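Local coordinates for glucose-inhibited division protein A-related protein, probable oxidoreductase (Thermus thermophilus, PDB 2CUL) that binds flavin-adenine dinucleotide in a Rossmann-type fold and is probably an oxidoreductase related to the glucose-inhibited division protein GidA, at residues F158-E164 against V178-H184. Sequence-based numbering, arbitrary orientation.
With FAD (flavin-adenine dinucleotide), chain B.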
# COMPACT_ATOMS: atom_id res chain seq x y z
N PHE A 158 16.86 -7.63 1.99
CA PHE A 158 15.69 -8.07 1.24
C PHE A 158 15.97 -8.23 -0.25
O PHE A 158 16.67 -7.41 -0.85
CB PHE A 158 14.53 -7.10 1.44
CG PHE A 158 13.87 -7.23 2.78
CD1 PHE A 158 12.91 -8.21 3.00
CD2 PHE A 158 14.21 -6.37 3.82
CE1 PHE A 158 12.29 -8.34 4.25
CE2 PHE A 158 13.61 -6.49 5.07
CZ PHE A 158 12.65 -7.48 5.29
N ARG A 159 15.42 -9.29 -0.84
CA ARG A 159 15.58 -9.58 -2.26
C ARG A 159 14.34 -9.15 -3.03
O ARG A 159 13.22 -9.25 -2.53
CB ARG A 159 15.80 -11.08 -2.47
CG ARG A 159 17.07 -11.65 -1.85
CD ARG A 159 18.31 -10.95 -2.38
NE ARG A 159 19.47 -11.83 -2.36
CZ ARG A 159 20.70 -11.46 -2.72
NH1 ARG A 159 20.92 -10.22 -3.13
NH2 ARG A 159 21.69 -12.33 -2.69
N PHE A 160 14.54 -8.69 -4.27
CA PHE A 160 13.44 -8.23 -5.11
C PHE A 160 13.50 -8.78 -6.53
O PHE A 160 14.55 -9.23 -6.99
CB PHE A 160 13.46 -6.70 -5.19
CG PHE A 160 13.32 -6.02 -3.86
CD1 PHE A 160 12.07 -5.68 -3.37
CD2 PHE A 160 14.44 -5.74 -3.09
CE1 PHE A 160 11.93 -5.07 -2.13
CE2 PHE A 160 14.32 -5.13 -1.84
CZ PHE A 160 13.06 -4.80 -1.36
N VAL A 161 12.36 -8.75 -7.21
CA VAL A 161 12.27 -9.20 -8.59
C VAL A 161 11.68 -8.04 -9.39
O VAL A 161 10.91 -7.25 -8.86
CB VAL A 161 11.37 -10.45 -8.74
CG1 VAL A 161 11.98 -11.62 -8.00
CG2 VAL A 161 9.97 -10.17 -8.22
N GLU A 162 12.06 -7.94 -10.66
CA GLU A 162 11.56 -6.86 -11.51
C GLU A 162 10.22 -7.19 -12.14
O GLU A 162 10.00 -8.30 -12.62
CB GLU A 162 12.58 -6.54 -12.61
CG GLU A 162 13.86 -5.92 -12.09
CD GLU A 162 14.78 -5.47 -13.21
OE1 GLU A 162 14.35 -4.64 -14.04
OE2 GLU A 162 15.93 -5.95 -13.27
N ARG A 163 9.33 -6.20 -12.14
CA ARG A 163 8.00 -6.34 -12.73
C ARG A 163 7.70 -5.09 -13.55
O ARG A 163 8.42 -4.09 -13.46
CB ARG A 163 6.94 -6.50 -11.63
CG ARG A 163 7.06 -7.79 -10.82
CD ARG A 163 6.84 -9.01 -11.70
NE ARG A 163 6.81 -10.25 -10.93
CZ ARG A 163 6.77 -11.46 -11.48
NH1 ARG A 163 6.76 -11.59 -12.80
NH2 ARG A 163 6.74 -12.54 -10.71
N GLU A 164 6.65 -5.16 -14.35
CA GLU A 164 6.27 -4.01 -15.17
C GLU A 164 4.77 -3.93 -15.37
O GLU A 164 4.10 -4.95 -15.52
CB GLU A 164 6.95 -4.09 -16.55
CG GLU A 164 6.65 -2.89 -17.44
CD GLU A 164 7.28 -3.01 -18.82
OE1 GLU A 164 6.83 -3.85 -19.62
OE2 GLU A 164 8.24 -2.25 -19.10
N VAL A 178 5.49 1.36 -16.25
CA VAL A 178 6.18 1.56 -14.98
C VAL A 178 6.88 0.26 -14.59
O VAL A 178 6.23 -0.76 -14.37
CB VAL A 178 5.22 1.94 -13.83
CG1 VAL A 178 6.00 1.98 -12.51
CG2 VAL A 178 4.58 3.30 -14.09
N ARG A 179 8.21 0.31 -14.52
CA ARG A 179 8.97 -0.85 -14.10
C ARG A 179 9.21 -0.63 -12.61
O ARG A 179 9.58 0.46 -12.18
CB ARG A 179 10.29 -0.95 -14.86
CG ARG A 179 10.11 -1.35 -16.31
CD ARG A 179 11.44 -1.69 -16.97
NE ARG A 179 11.26 -2.14 -18.34
CZ ARG A 179 12.26 -2.52 -19.14
NH1 ARG A 179 13.51 -2.50 -18.69
NH2 ARG A 179 12.01 -2.91 -20.38
N TYR A 180 8.97 -1.67 -11.82
CA TYR A 180 9.13 -1.55 -10.38
C TYR A 180 9.66 -2.84 -9.79
O TYR A 180 9.80 -3.85 -10.48
CB TYR A 180 7.78 -1.20 -9.76
CG TYR A 180 6.73 -2.28 -9.93
CD1 TYR A 180 6.52 -3.24 -8.94
CD2 TYR A 180 5.97 -2.37 -11.10
CE1 TYR A 180 5.59 -4.27 -9.11
CE2 TYR A 180 5.03 -3.39 -11.28
CZ TYR A 180 4.85 -4.33 -10.28
OH TYR A 180 3.94 -5.35 -10.45
N LEU A 181 9.95 -2.80 -8.50
CA LEU A 181 10.46 -3.97 -7.80
C LEU A 181 9.46 -4.49 -6.79
O LEU A 181 8.85 -3.72 -6.04
CB LEU A 181 11.76 -3.62 -7.08
CG LEU A 181 12.94 -3.19 -7.95
CD1 LEU A 181 14.15 -2.96 -7.06
CD2 LEU A 181 13.25 -4.27 -8.98
N ALA A 182 9.28 -5.80 -6.78
CA ALA A 182 8.38 -6.45 -5.83
C ALA A 182 9.24 -7.38 -4.99
O ALA A 182 10.26 -7.88 -5.45
CB ALA A 182 7.32 -7.26 -6.58
N PHE A 183 8.83 -7.59 -3.74
CA PHE A 183 9.57 -8.50 -2.87
C PHE A 183 9.62 -9.87 -3.53
O PHE A 183 8.63 -10.34 -4.08
CB PHE A 183 8.86 -8.64 -1.52
CG PHE A 183 9.05 -7.46 -0.61
CD1 PHE A 183 10.24 -7.28 0.08
CD2 PHE A 183 8.03 -6.53 -0.43
CE1 PHE A 183 10.42 -6.20 0.93
CE2 PHE A 183 8.19 -5.44 0.42
CZ PHE A 183 9.39 -5.27 1.11
N HIS A 184 10.79 -10.50 -3.48
CA HIS A 184 10.94 -11.83 -4.06
C HIS A 184 9.96 -12.75 -3.33
O HIS A 184 9.77 -12.65 -2.12
CB HIS A 184 12.39 -12.30 -3.85
CG HIS A 184 12.71 -13.58 -4.56
ND1 HIS A 184 12.24 -14.81 -4.13
CD2 HIS A 184 13.45 -13.83 -5.66
CE1 HIS A 184 12.67 -15.75 -4.95
NE2 HIS A 184 13.40 -15.18 -5.89
PA FAD B . -1.09 1.50 -4.96
O1A FAD B . -0.19 2.05 -5.98
O2A FAD B . -2.56 1.54 -5.18
O5B FAD B . -0.81 2.22 -3.56
C5B FAD B . 0.53 2.34 -3.07
C4B FAD B . 0.51 3.50 -2.09
O4B FAD B . 1.72 3.44 -1.34
C3B FAD B . 0.49 4.90 -2.76
O3B FAD B . -0.51 5.73 -2.21
C2B FAD B . 1.88 5.40 -2.53
O2B FAD B . 2.05 6.80 -2.57
C1B FAD B . 2.22 4.76 -1.19
N9A FAD B . 3.65 4.66 -0.88
C8A FAD B . 4.61 4.01 -1.62
N7A FAD B . 5.81 4.11 -1.06
C5A FAD B . 5.61 4.86 0.08
C6A FAD B . 6.50 5.30 1.09
N6A FAD B . 7.79 5.04 1.09
N1A FAD B . 5.96 6.05 2.12
C2A FAD B . 4.62 6.34 2.14
N3A FAD B . 3.72 5.94 1.20
C4A FAD B . 4.26 5.21 0.20
N1 FAD B . -4.85 -2.67 -12.29
C2 FAD B . -6.12 -2.49 -12.78
O2 FAD B . -7.05 -3.12 -12.34
N3 FAD B . -6.31 -1.57 -13.82
C4 FAD B . -5.31 -0.81 -14.39
O4 FAD B . -5.55 -0.00 -15.31
C4X FAD B . -4.00 -0.99 -13.88
N5 FAD B . -2.94 -0.28 -14.41
C5X FAD B . -1.66 -0.45 -13.92
C6 FAD B . -0.61 0.28 -14.46
C7 FAD B . 0.72 0.15 -14.00
C7M FAD B . 1.81 0.98 -14.63
C8 FAD B . 0.98 -0.78 -12.93
C8M FAD B . 2.36 -0.97 -12.37
C9 FAD B . -0.08 -1.53 -12.36
C9A FAD B . -1.41 -1.39 -12.84
N10 FAD B . -2.52 -2.14 -12.30
C10 FAD B . -3.81 -1.94 -12.82
C1' FAD B . -2.34 -3.15 -11.18
C2' FAD B . -2.81 -2.79 -9.76
O2' FAD B . -4.21 -2.90 -9.69
C3' FAD B . -2.39 -1.38 -9.32
O3' FAD B . -0.97 -1.22 -9.36
C4' FAD B . -2.82 -1.03 -7.88
O4' FAD B . -2.69 0.37 -7.63
C5' FAD B . -1.97 -1.85 -6.90
O5' FAD B . -2.40 -1.58 -5.55
P FAD B . -1.38 -1.34 -4.36
O1P FAD B . -2.24 -1.15 -3.18
O2P FAD B . -0.37 -2.45 -4.29
O3P FAD B . -0.60 -0.02 -4.73
O HOH W 1 2.79 -5.80 -12.79
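F183 meets two phenylalanines, F158 and F160, in an aromatic cluster; F160 begins the partner strand and F158 lies in the loop just before it. CE1 of F160 sits over one face of the F183 ring, toward its rim, and comes within 3.6 Å of F183 CD1. The two planes are turned 33° apart. F158 makes a different pair: the edge of F183 is directed at its face in an offset edge-to-face arrangement, centroids 5.6 Å apart. L153 of helix 148-155 touches the side chains of all three. F160 CB also packs on L181 CB, and L181 CD2 lies beside the CG of E162.

The strands form an antiparallel beta hairpin, 160-167 with 176-183, at one margin of a four-stranded antiparallel sheet. V161 with A182 and R163 with Y180 are hydrogen-bonded pairs, each joined by two N-H to O bonds. A182 N to V161 O measures 3.0 Å and is nearly straight. Past the last pair, H184 N donates to R159 O, and H184 CD2 rests on V161 CG1.

Y180 and V178 belong to the FAD pocket. CG of Y180 sits between its backbone N and carbonyl carbon (chi1 64°), and this swings the ring toward R163. R163 CB stands over one face in a CH-pi contact, 3.7 Å from the ring centroid. Y180 OH donates to a water, which in turn donates to E164 O. CE2 of Y180 is 3.8 Å from the flavin methyl C8M, while V178 CB packs against methyl C7M.

At the polar edge, R179 NE forms a salt bridge to E164 OE2 at 3.1 Å. The oxygen lies in the guanidinium plane, but NE approaches from above the carboxylate plane. R177 grips the same OE2 in a second salt bridge.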